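Local coordinates for protein aminofutalosine deaminase (Helicobacter pylori, PDB 7LKK) that hydrolytically removes the amino group of aminofutalosine in the menaquinone pathway and probably also deaminates adenosine to inosine, at residues 22-26 / 401-405; 71-76 / 376-380; 126-131 / 411-417. All coordinates share one frame. Numbering follows the deposited sequence.

How the contacts relate
All three contacts reach one mixed sheet, at the junction between the amidohydrolase barrel and the smaller part of the fold built from both ends of the chain. Strand 69-80 joins them. In contact 2 its Leu-71 O meets Phe-25 N of contact 1 at 2.8 Å, and its Phe-75 N meets Gly-129 O of contact 3 at 2.7 Å, as parallel strand pairs. Contact 2 is central, its centre 12 Å from that of contact 1 and 11 Å from that of contact 3; the outer two do not touch. The same strand leads to the iron ligand His-79, whose side chain is about 9 Å from that of Ile-76.

Contact 1: 22-26 / 401-405; sequences SLVFL and AILQF
Residues 23-25 form a short extended strand (phi/psi from -133/135 at Leu-23 to -98/112 at Phe-25), and 401-405 the first turn of helix 401-408. The two axes cross almost perpendicularly, at -89°, with a closest approach of 10.5 Å. Ser-22, at phi/psi -60/-32, turns the corner between strand 17-21 of one sheet and 23-25 of another. The nearest CA pairs are Leu-23 with Ala-401 (7.7 Å) and Phe-25 with Ile-402 (8.0 Å).

Strand alternation turns Leu-23 and Phe-25 toward the helix. Phe-25 (chi1 m, chi2 -13°) fills the gap. Its CE1 lies 3.8 Å from CB of Ala-401; this small side chain lets the ring reach the helix backbone, Phe-25 CZ being 3.6 Å from Ala-401 O near the ring plane. Over one ring face sits Ile-402 CG1, 4.0 Å from the Phe-25 ring centroid in a CH-pi contact. At the ring edge, Phe-25 CE2 is 3.8 Å from Phe-405 CB. Phe-405 (chi1 t, chi2 84°) offers its face to that edge in a T-shaped stack, centroids 5.6 Å apart and planes at 84°. Leu-23 (m, t) adds CD1 at 3.9 Å from Ala-401 CB.

This is a helix lying across a sheet, also lined by Val-70 and Leu-72 of strand 69-80. No hydrogen bond spans the interface: Ala-401 O accepts from Phe-405 N (2.9 Å) within the helix, and cohesion across the contact rests on apolar and aromatic packing.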
ATOM      1  N   SER A  22       3.676 -25.441   9.495  1.00 21.02           N
ATOM      2  CA  SER A  22       2.435 -25.389  10.263  1.00 21.61           C
ATOM      3  C   SER A  22       1.237 -25.109   9.369  1.00 21.14           C
ATOM      4  O   SER A  22       0.126 -25.569   9.655  1.00 23.48           O
ATOM      5  CB  SER A  22       2.536 -24.323  11.355  1.00 24.91           C
ATOM      6  OG  SER A  22       3.651 -24.555  12.197  1.00 23.97           O
ATOM      7  N   LEU A  23       1.439 -24.349   8.298  1.00 22.00           N
ATOM      8  CA  LEU A  23       0.390 -24.027   7.343  1.00 21.71           C
ATOM      9  C   LEU A  23       0.933 -24.249   5.941  1.00 19.07           C
ATOM     10  O   LEU A  23       2.060 -23.843   5.640  1.00 22.68           O
ATOM     11  CB  LEU A  23      -0.087 -22.580   7.509  1.00 19.82           C
ATOM     12  CG  LEU A  23      -0.772 -22.249   8.837  1.00 18.03           C
ATOM     13  CD1 LEU A  23      -0.744 -20.748   9.095  1.00 23.46           C
ATOM     14  CD2 LEU A  23      -2.200 -22.771   8.842  1.00 21.09           C
ATOM     15  N   VAL A  24       0.140 -24.901   5.098  1.00 18.67           N
ATOM     16  CA  VAL A  24       0.490 -25.142   3.703  1.00 22.25           C
ATOM     17  C   VAL A  24      -0.637 -24.606   2.834  1.00 20.08           C
ATOM     18  O   VAL A  24      -1.801 -24.975   3.025  1.00 20.31           O
ATOM     19  CB  VAL A  24       0.730 -26.636   3.418  1.00 20.21           C
ATOM     20  CG1 VAL A  24       1.023 -26.854   1.940  1.00 22.16           C
ATOM     21  CG2 VAL A  24       1.868 -27.164   4.275  1.00 19.74           C
ATOM     22  N   PHE A  25      -0.295 -23.732   1.891  1.00 17.54           N
ATOM     23  CA  PHE A  25      -1.249 -23.199   0.925  1.00 20.64           C
ATOM     24  C   PHE A  25      -1.104 -24.004  -0.360  1.00 19.11           C
ATOM     25  O   PHE A  25      -0.076 -23.917  -1.040  1.00 20.34           O
ATOM     26  CB  PHE A  25      -1.006 -21.712   0.663  1.00 17.15           C
ATOM     27  CG  PHE A  25      -1.195 -20.832   1.871  1.00 17.38           C
ATOM     28  CD1 PHE A  25      -1.819 -21.307   3.015  1.00 15.77           C
ATOM     29  CD2 PHE A  25      -0.754 -19.517   1.852  1.00 15.44           C
ATOM     30  CE1 PHE A  25      -1.986 -20.491   4.116  1.00 14.42           C
ATOM     31  CE2 PHE A  25      -0.922 -18.698   2.948  1.00 19.07           C
ATOM     32  CZ  PHE A  25      -1.539 -19.183   4.082  1.00 18.45           C
ATOM     33  N   LEU A  26      -2.130 -24.793  -0.693  1.00 18.74           N
ATOM     34  CA  LEU A  26      -2.068 -25.600  -1.907  1.00 20.56           C
ATOM     35  C   LEU A  26      -2.193 -24.745  -3.160  1.00 21.26           C
ATOM     36  O   LEU A  26      -1.630 -25.094  -4.205  1.00 19.10           O
ATOM     37  CB  LEU A  26      -3.165 -26.662  -1.896  1.00 19.32           C
ATOM     38  CG  LEU A  26      -3.036 -27.809  -0.896  1.00 17.76           C
ATOM     39  CD1 LEU A  26      -3.974 -28.937  -1.289  1.00 20.09           C
ATOM     40  CD2 LEU A  26      -1.601 -28.305  -0.822  1.00 24.88           C
ATOM     41  N   ALA A 401      -5.330 -17.348   7.793  1.00 19.18           N
ATOM     42  CA  ALA A 401      -3.959 -17.658   7.397  1.00 21.83           C
ATOM     43  C   ALA A 401      -3.555 -16.920   6.125  1.00 18.50           C
ATOM     44  O   ALA A 401      -2.462 -16.349   6.048  1.00 17.73           O
ATOM     45  CB  ALA A 401      -3.799 -19.169   7.213  1.00 21.04           C
ATOM     46  N   ILE A 402      -4.418 -16.940   5.107  1.00 18.58           N
ATOM     47  CA  ILE A 402      -4.063 -16.346   3.821  1.00 18.14           C
ATOM     48  C   ILE A 402      -3.926 -14.833   3.943  1.00 16.63           C
ATOM     49  O   ILE A 402      -2.977 -14.237   3.417  1.00 18.45           O
ATOM     50  CB  ILE A 402      -5.097 -16.738   2.751  1.00 17.35           C
ATOM     51  CG1 ILE A 402      -4.939 -18.211   2.372  1.00 19.55           C
ATOM     52  CG2 ILE A 402      -4.962 -15.850   1.520  1.00 15.46           C
ATOM     53  CD1 ILE A 402      -6.126 -18.777   1.633  1.00 21.28           C
ATOM     54  N   LEU A 403      -4.870 -14.184   4.627  1.00 16.93           N
ATOM     55  CA  LEU A 403      -4.809 -12.733   4.776  1.00 18.18           C
ATOM     56  C   LEU A 403      -3.624 -12.312   5.640  1.00 20.05           C
ATOM     57  O   LEU A 403      -2.881 -11.391   5.280  1.00 18.43           O
ATOM     58  CB  LEU A 403      -6.120 -12.208   5.360  1.00 14.48           C
ATOM     59  CG  LEU A 403      -6.125 -10.732   5.774  1.00 15.09           C
ATOM     60  CD1 LEU A 403      -5.808  -9.828   4.592  1.00 21.36           C
ATOM     61  CD2 LEU A 403      -7.459 -10.354   6.400  1.00 16.41           C
ATOM     62  N   GLN A 404      -3.429 -12.975   6.785  1.00 17.79           N
ATOM     63  CA  GLN A 404      -2.303 -12.633   7.652  1.00 17.29           C
ATOM     64  C   GLN A 404      -0.974 -12.870   6.946  1.00 20.00           C
ATOM     65  O   GLN A 404      -0.015 -12.113   7.143  1.00 18.83           O
ATOM     66  CB  GLN A 404      -2.364 -13.433   8.954  1.00 18.89           C
ATOM     67  CG  GLN A 404      -3.609 -13.184   9.794  1.00 22.88           C
ATOM     68  CD  GLN A 404      -3.606 -11.835  10.481  1.00 21.95           C
ATOM     69  OE1 GLN A 404      -2.569 -11.177  10.588  1.00 23.18           O
ATOM     70  NE2 GLN A 404      -4.772 -11.415  10.955  1.00 26.50           N
ATOM     71  N   PHE A 405      -0.894 -13.924   6.131  1.00 17.01           N
ATOM     72  CA  PHE A 405       0.308 -14.156   5.336  1.00 17.02           C
ATOM     73  C   PHE A 405       0.581 -12.979   4.405  1.00 17.67           C
ATOM     74  O   PHE A 405       1.702 -12.461   4.356  1.00 17.85           O
ATOM     75  CB  PHE A 405       0.170 -15.450   4.531  1.00 20.13           C
ATOM     76  CG  PHE A 405       1.223 -15.615   3.471  1.00 16.70           C
ATOM     77  CD1 PHE A 405       2.467 -16.133   3.790  1.00 18.91           C
ATOM     78  CD2 PHE A 405       0.975 -15.240   2.160  1.00 18.19           C
ATOM     79  CE1 PHE A 405       3.441 -16.281   2.819  1.00 20.95           C
ATOM     80  CE2 PHE A 405       1.945 -15.387   1.187  1.00 20.38           C
ATOM     81  CZ  PHE A 405       3.178 -15.907   1.518  1.00 20.37           C
TER

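Contact 2: 71-76 / 376-380; sequences LLPAFI and NGEIE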
ATOM      1  N   LEU A  71       4.135 -22.758   4.019  1.00 19.17           N
ATOM      2  CA  LEU A  71       4.661 -23.388   2.816  1.00 21.01           C
ATOM      3  C   LEU A  71       3.654 -23.184   1.692  1.00 19.52           C
ATOM      4  O   LEU A  71       2.461 -23.450   1.870  1.00 21.39           O
ATOM      5  CB  LEU A  71       4.916 -24.879   3.053  1.00 19.80           C
ATOM      6  CG  LEU A  71       5.283 -25.762   1.859  1.00 22.17           C
ATOM      7  CD1 LEU A  71       6.538 -25.253   1.181  1.00 19.99           C
ATOM      8  CD2 LEU A  71       5.460 -27.209   2.303  1.00 21.58           C
ATOM      9  N   LEU A  72       4.129 -22.709   0.545  1.00 17.80           N
ATOM     10  CA  LEU A  72       3.250 -22.377  -0.565  1.00 15.25           C
ATOM     11  C   LEU A  72       4.070 -22.420  -1.848  1.00 14.63           C
ATOM     12  O   LEU A  72       5.307 -22.476  -1.801  1.00 16.28           O
ATOM     13  CB  LEU A  72       2.597 -20.995  -0.365  1.00 19.13           C
ATOM     14  CG  LEU A  72       3.387 -19.742  -0.755  1.00 17.98           C
ATOM     15  CD1 LEU A  72       2.441 -18.570  -0.973  1.00 18.05           C
ATOM     16  CD2 LEU A  72       4.425 -19.396   0.303  1.00 17.65           C
ATOM     17  N   PRO A  73       3.418 -22.439  -3.010  1.00 14.95           N
ATOM     18  CA  PRO A  73       4.177 -22.401  -4.265  1.00 15.56           C
ATOM     19  C   PRO A  73       4.928 -21.087  -4.409  1.00 17.86           C
ATOM     20  O   PRO A  73       4.481 -20.039  -3.942  1.00 17.61           O
ATOM     21  CB  PRO A  73       3.096 -22.542  -5.343  1.00 17.75           C
ATOM     22  CG  PRO A  73       1.917 -23.102  -4.646  1.00 17.45           C
ATOM     23  CD  PRO A  73       1.973 -22.585  -3.250  1.00 16.86           C
ATOM     24  N   ALA A  74       6.084 -21.154  -5.066  1.00 19.16           N
ATOM     25  CA  ALA A  74       6.766 -19.934  -5.471  1.00 17.82           C
ATOM     26  C   ALA A  74       5.840 -19.081  -6.331  1.00 19.86           C
ATOM     27  O   ALA A  74       4.999 -19.592  -7.076  1.00 18.07           O
ATOM     28  CB  ALA A  74       8.051 -20.259  -6.234  1.00 21.06           C
ATOM     29  N   PHE A  75       5.994 -17.767  -6.215  1.00 17.60           N
ATOM     30  CA  PHE A  75       5.112 -16.857  -6.924  1.00 17.54           C
ATOM     31  C   PHE A  75       5.453 -16.815  -8.409  1.00 15.68           C
ATOM     32  O   PHE A  75       6.556 -17.169  -8.836  1.00 17.65           O
ATOM     33  CB  PHE A  75       5.210 -15.446  -6.347  1.00 17.39           C
ATOM     34  CG  PHE A  75       4.623 -15.309  -4.973  1.00 15.22           C
ATOM     35  CD1 PHE A  75       3.378 -15.837  -4.679  1.00 12.21           C
ATOM     36  CD2 PHE A  75       5.317 -14.641  -3.978  1.00 18.03           C
ATOM     37  CE1 PHE A  75       2.838 -15.709  -3.414  1.00 17.69           C
ATOM     38  CE2 PHE A  75       4.783 -14.506  -2.711  1.00 19.38           C
ATOM     39  CZ  PHE A  75       3.541 -15.043  -2.429  1.00 18.90           C
ATOM     40  N   ILE A  76       4.479 -16.375  -9.197  1.00 16.80           N
ATOM     41  CA  ILE A  76       4.671 -16.060 -10.606  1.00 15.42           C
ATOM     42  C   ILE A  76       4.350 -14.583 -10.788  1.00 15.22           C
ATOM     43  O   ILE A  76       3.256 -14.132 -10.425  1.00 16.63           O
ATOM     44  CB  ILE A  76       3.794 -16.930 -11.519  1.00 19.08           C
ATOM     45  CG1 ILE A  76       4.264 -18.389 -11.493  1.00 16.70           C
ATOM     46  CG2 ILE A  76       3.822 -16.395 -12.945  1.00 19.98           C
ATOM     47  CD1 ILE A  76       3.576 -19.241 -10.450  1.00 17.82           C
ATOM     48  N   ASN A 376       3.738 -25.064 -12.654  1.00 19.38           N
ATOM     49  CA  ASN A 376       3.957 -24.731 -11.257  1.00 17.00           C
ATOM     50  C   ASN A 376       2.769 -23.910 -10.770  1.00 21.60           C
ATOM     51  O   ASN A 376       1.661 -24.020 -11.304  1.00 20.04           O
ATOM     52  CB  ASN A 376       5.307 -24.008 -11.100  1.00 20.74           C
ATOM     53  CG  ASN A 376       5.389 -22.726 -11.920  1.00 19.08           C
ATOM     54  OD1 ASN A 376       4.402 -22.264 -12.492  1.00 20.80           O
ATOM     55  ND2 ASN A 376       6.580 -22.147 -11.975  1.00 17.81           N
ATOM     56  N   GLY A 377       3.001 -23.101  -9.739  1.00 16.77           N
ATOM     57  CA  GLY A 377       1.974 -22.264  -9.161  1.00 22.09           C
ATOM     58  C   GLY A 377       0.997 -22.978  -8.262  1.00 19.36           C
ATOM     59  O   GLY A 377       0.038 -22.350  -7.802  1.00 16.64           O
ATOM     60  N   GLU A 378       1.211 -24.262  -7.983  1.00 24.62           N
ATOM     61  CA  GLU A 378       0.268 -25.032  -7.186  1.00 22.03           C
ATOM     62  C   GLU A 378       0.999 -26.218  -6.576  1.00 20.35           C
ATOM     63  O   GLU A 378       1.845 -26.833  -7.229  1.00 24.50           O
ATOM     64  CB  GLU A 378      -0.912 -25.506  -8.045  1.00 23.34           C
ATOM     65  CG  GLU A 378      -1.847 -26.494  -7.363  1.00 24.15           C
ATOM     66  CD  GLU A 378      -3.051 -26.834  -8.221  1.00 31.41           C
ATOM     67  OE1 GLU A 378      -3.962 -27.528  -7.724  1.00 29.96           O
ATOM     68  OE2 GLU A 378      -3.085 -26.405  -9.395  1.00 33.13           O
ATOM     69  N   ILE A 379       0.673 -26.532  -5.325  1.00 18.85           N
ATOM     70  CA  ILE A 379       1.258 -27.678  -4.637  1.00 19.98           C
ATOM     71  C   ILE A 379       0.412 -28.890  -5.008  1.00 23.67           C
ATOM     72  O   ILE A 379      -0.628 -29.157  -4.400  1.00 21.24           O
ATOM     73  CB  ILE A 379       1.333 -27.461  -3.124  1.00 22.71           C
ATOM     74  CG1 ILE A 379       2.304 -26.326  -2.809  1.00 18.24           C
ATOM     75  CG2 ILE A 379       1.784 -28.734  -2.423  1.00 26.31           C
ATOM     76  CD1 ILE A 379       2.509 -26.081  -1.332  1.00 22.33           C
ATOM     77  N   GLU A 380       0.863 -29.622  -6.025  1.00 22.49           N
ATOM     78  CA  GLU A 380       0.147 -30.772  -6.550  1.00 22.25           C
ATOM     79  C   GLU A 380       1.166 -31.711  -7.175  1.00 24.39           C
ATOM     80  O   GLU A 380       2.156 -31.256  -7.755  1.00 19.51           O
ATOM     81  CB  GLU A 380      -0.908 -30.344  -7.580  1.00 27.37           C
ATOM     82  CG  GLU A 380      -1.807 -31.463  -8.083  1.00 25.52           C
ATOM     83  CD  GLU A 380      -2.778 -30.984  -9.147  1.00 35.72           C
ATOM     84  OE1 GLU A 380      -2.652 -29.821  -9.589  1.00 39.28           O
ATOM     85  OE2 GLU A 380      -3.663 -31.770  -9.548  1.00 43.14           O
TER
HETATM   86  O   HOH W   1       5.442 -21.836  -8.567  1.00 22.36           O
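A loop laid against a strand makes this buried, mostly apolar contact: residues 376-380, between helix 366-371 and strand 387-391, cover one side of strand 69-80 where it enters the barrel. Pro-73 is the centre. Its CB lies 3.6 Å from Gly-377 C, and its CG is 3.6 Å from Glu-378 CA and 3.7 Å from Ile-379 CG1, a compact, puckered ring that fits close against the loop backbone. Ile-379 extends CD1 to 3.9 Å from Leu-72 CA, reaching along the strand. Ile-76 CD1 sits 3.7 Å from Gly-377 CA; a CB there would be tight against it, and the positive phi (77°) also suits glycine. The one polar link is a water that donates to Ala-74 O (2.7 Å) and accepts from Gly-377 N (3.0 Å). Asn-376 ND2 bonds to Ser-132 and Asp-386, while Glu-378 forms a salt bridge with Arg-366. The strand leads to His-79 and, just past its end, His-81, the His-X-His iron ligands at the end of the first barrel strand characteristic of amidohydrolases.

Contact 3: 126-131 / 411-417; sequences LKSGVG and EVERLFL
The turn between an outer helix and a barrel strand, in the beta-alpha-beta unit of strand 69-80, helix 115-127 and strand 130-137, here meets strand 414-417. Helix 115-127 ends in a Schellman motif: Gly-129, at phi/psi 90/9, returns its N to Leu-126 O (3.0 Å), and a side chain at these angles would jam against the preceding carbonyl. Strand 130-131 then begins. The nearest CA pairs are Lys-127 with Glu-411 (5.4 Å) and Gly-131 with Leu-417 (6.6 Å). One hydrogen bond crosses, Val-412 N to Lys-127 O (2.9 Å, 157°); Glu-411 CA adds a CA-H...O contact to that oxygen at 3.4 Å. Leu-126 (m, t) places CD2 3.7 Å from CD2 of Leu-415 (t, p) and 4.0 Å from CD1 of Leu-417 (m, t). Gly-131 CA approaches Leu-417 CD2 to 3.7 Å, where a CB would clash. Opposite Val-389, Glu-413 and Arg-414 form a classic beta bulge. The arrangement joins the C-terminal strands to the first crossover of a TIM barrel.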
ATOM      1  N   LEU A 126      13.350 -12.794  -6.181  1.00 24.56           N
ATOM      2  CA  LEU A 126      13.648 -14.038  -5.478  1.00 25.07           C
ATOM      3  C   LEU A 126      13.375 -13.919  -3.983  1.00 25.58           C
ATOM      4  O   LEU A 126      12.768 -14.811  -3.381  1.00 21.41           O
ATOM      5  CB  LEU A 126      15.100 -14.440  -5.732  1.00 27.80           C
ATOM      6  CG  LEU A 126      15.432 -14.872  -7.161  1.00 22.65           C
ATOM      7  CD1 LEU A 126      16.928 -14.771  -7.409  1.00 27.76           C
ATOM      8  CD2 LEU A 126      14.935 -16.284  -7.421  1.00 21.75           C
ATOM      9  N   LYS A 127      13.815 -12.822  -3.363  1.00 28.45           N
ATOM     10  CA  LYS A 127      13.576 -12.659  -1.933  1.00 23.89           C
ATOM     11  C   LYS A 127      12.104 -12.437  -1.619  1.00 25.27           C
ATOM     12  O   LYS A 127      11.679 -12.695  -0.488  1.00 24.95           O
ATOM     13  CB  LYS A 127      14.403 -11.502  -1.380  1.00 27.69           C
ATOM     14  CG  LYS A 127      15.867 -11.842  -1.132  1.00 29.24           C
ATOM     15  CD  LYS A 127      16.720 -10.593  -0.909  1.00 31.86           C
ATOM     16  CE  LYS A 127      15.876  -9.354  -0.634  1.00 36.11           C
ATOM     17  NZ  LYS A 127      15.642  -8.545  -1.864  1.00 32.96           N
ATOM     18  N   SER A 128      11.320 -11.980  -2.593  1.00 22.10           N
ATOM     19  CA  SER A 128       9.879 -11.838  -2.436  1.00 27.90           C
ATOM     20  C   SER A 128       9.130 -13.150  -2.623  1.00 19.90           C
ATOM     21  O   SER A 128       7.899 -13.161  -2.516  1.00 25.24           O
ATOM     22  CB  SER A 128       9.346 -10.798  -3.428  1.00 26.51           C
ATOM     23  OG  SER A 128       7.953 -10.597  -3.267  1.00 34.93           O
ATOM     24  N   GLY A 129       9.833 -14.244  -2.906  1.00 20.56           N
ATOM     25  CA  GLY A 129       9.206 -15.526  -3.150  1.00 23.15           C
ATOM     26  C   GLY A 129       8.839 -15.801  -4.591  1.00 20.17           C
ATOM     27  O   GLY A 129       8.165 -16.802  -4.860  1.00 18.31           O
ATOM     28  N   VAL A 130       9.268 -14.954  -5.523  1.00 21.94           N
ATOM     29  CA  VAL A 130       8.931 -15.117  -6.934  1.00 16.52           C
ATOM     30  C   VAL A 130       9.891 -16.114  -7.565  1.00 20.19           C
ATOM     31  O   VAL A 130      11.115 -15.959  -7.469  1.00 19.31           O
ATOM     32  CB  VAL A 130       8.976 -13.765  -7.667  1.00 19.10           C
ATOM     33  CG1 VAL A 130       8.706 -13.954  -9.153  1.00 24.82           C
ATOM     34  CG2 VAL A 130       7.981 -12.793  -7.057  1.00 20.94           C
ATOM     35  N   GLY A 131       9.339 -17.144  -8.204  1.00 20.42           N
ATOM     36  CA  GLY A 131      10.145 -18.149  -8.871  1.00 23.16           C
ATOM     37  C   GLY A 131      10.103 -18.058 -10.386  1.00 22.92           C
ATOM     38  O   GLY A 131      10.996 -18.568 -11.069  1.00 24.76           O
ATOM     39  N   GLU A 411      10.073 -11.256   3.434  1.00 27.06           N
ATOM     40  CA  GLU A 411      11.193 -11.941   2.803  1.00 26.82           C
ATOM     41  C   GLU A 411      11.054 -13.441   3.013  1.00 24.97           C
ATOM     42  O   GLU A 411      10.661 -13.892   4.093  1.00 25.39           O
ATOM     43  CB  GLU A 411      12.537 -11.459   3.366  1.00 30.74           C
ATOM     44  CG  GLU A 411      13.749 -12.138   2.739  1.00 28.49           C
ATOM     45  CD  GLU A 411      15.020 -11.323   2.886  1.00 37.17           C
ATOM     46  OE1 GLU A 411      14.940 -10.077   2.823  1.00 41.69           O
ATOM     47  OE2 GLU A 411      16.099 -11.927   3.062  1.00 39.07           O
ATOM     48  N   VAL A 412      11.383 -14.211   1.975  1.00 21.22           N
ATOM     49  CA  VAL A 412      11.246 -15.657   2.050  1.00 22.42           C
ATOM     50  C   VAL A 412      12.359 -16.241   2.916  1.00 22.98           C
ATOM     51  O   VAL A 412      13.487 -15.730   2.959  1.00 26.71           O
ATOM     52  CB  VAL A 412      11.238 -16.270   0.636  1.00 25.18           C
ATOM     53  CG1 VAL A 412      12.651 -16.394   0.076  1.00 25.90           C
ATOM     54  CG2 VAL A 412      10.529 -17.612   0.639  1.00 24.27           C
ATOM     55  N   GLU A 413      12.028 -17.310   3.639  1.00 23.66           N
ATOM     56  CA  GLU A 413      12.993 -18.007   4.480  1.00 25.39           C
ATOM     57  C   GLU A 413      13.664 -19.156   3.740  1.00 29.00           C
ATOM     58  O   GLU A 413      14.861 -19.399   3.922  1.00 29.36           O
ATOM     59  CB  GLU A 413      12.305 -18.531   5.742  1.00 27.43           C
ATOM     60  CG  GLU A 413      13.258 -18.917   6.858  1.00 34.94           C
ATOM     61  CD  GLU A 413      12.556 -19.628   7.999  1.00 37.90           C
ATOM     62  OE1 GLU A 413      11.309 -19.681   7.989  1.00 35.56           O
ATOM     63  OE2 GLU A 413      13.253 -20.135   8.904  1.00 42.59           O
ATOM     64  N   ARG A 414      12.907 -19.868   2.910  1.00 24.22           N
ATOM     65  CA  ARG A 414      13.453 -20.883   2.023  1.00 26.45           C
ATOM     66  C   ARG A 414      12.805 -20.736   0.658  1.00 25.16           C
ATOM     67  O   ARG A 414      11.587 -20.565   0.555  1.00 21.06           O
ATOM     68  CB  ARG A 414      13.216 -22.303   2.557  1.00 25.01           C
ATOM     69  CG  ARG A 414      13.961 -22.622   3.835  1.00 28.96           C
ATOM     70  CD  ARG A 414      15.457 -22.713   3.592  1.00 33.33           C
ATOM     71  NE  ARG A 414      16.164 -23.275   4.741  1.00 41.83           N
ATOM     72  CZ  ARG A 414      16.407 -22.614   5.869  1.00 35.99           C
ATOM     73  NH1 ARG A 414      16.005 -21.359   6.011  1.00 39.45           N
ATOM     74  NH2 ARG A 414      17.057 -23.211   6.859  1.00 41.08           N
ATOM     75  N   LEU A 415      13.625 -20.796  -0.385  1.00 21.29           N
ATOM     76  CA  LEU A 415      13.138 -20.810  -1.757  1.00 26.36           C
ATOM     77  C   LEU A 415      13.760 -22.000  -2.465  1.00 18.48           C
ATOM     78  O   LEU A 415      14.989 -22.109  -2.536  1.00 21.98           O
ATOM     79  CB  LEU A 415      13.475 -19.504  -2.486  1.00 21.71           C
ATOM     80  CG  LEU A 415      12.963 -19.395  -3.924  1.00 22.00           C
ATOM     81  CD1 LEU A 415      11.450 -19.549  -3.975  1.00 23.35           C
ATOM     82  CD2 LEU A 415      13.392 -18.078  -4.554  1.00 26.08           C
ATOM     83  N   PHE A 416      12.916 -22.894  -2.967  1.00 22.84           N
ATOM     84  CA  PHE A 416      13.341 -24.024  -3.782  1.00 22.08           C
ATOM     85  C   PHE A 416      12.792 -23.835  -5.188  1.00 21.80           C
ATOM     86  O   PHE A 416      11.597 -23.575  -5.358  1.00 21.47           O
ATOM     87  CB  PHE A 416      12.849 -25.352  -3.202  1.00 20.49           C
ATOM     88  CG  PHE A 416      13.376 -25.653  -1.828  1.00 27.26           C
ATOM     89  CD1 PHE A 416      12.711 -25.198  -0.702  1.00 25.69           C
ATOM     90  CD2 PHE A 416      14.527 -26.405  -1.661  1.00 28.27           C
ATOM     91  CE1 PHE A 416      13.190 -25.477   0.565  1.00 29.06           C
ATOM     92  CE2 PHE A 416      15.012 -26.688  -0.398  1.00 26.69           C
ATOM     93  CZ  PHE A 416      14.342 -26.222   0.717  1.00 30.67           C
ATOM     94  N   LEU A 417      13.664 -23.957  -6.186  1.00 20.23           N
ATOM     95  CA  LEU A 417      13.276 -23.837  -7.586  1.00 25.96           C
ATOM     96  C   LEU A 417      13.756 -25.078  -8.318  1.00 22.06           C
ATOM     97  O   LEU A 417      14.957 -25.365  -8.337  1.00 23.31           O
ATOM     98  CB  LEU A 417      13.858 -22.570  -8.218  1.00 21.46           C
ATOM     99  CG  LEU A 417      13.291 -21.258  -7.671  1.00 20.78           C
ATOM    100  CD1 LEU A 417      13.874 -20.058  -8.404  1.00 25.33           C
ATOM    101  CD2 LEU A 417      11.771 -21.254  -7.745  1.00 22.65           C
TER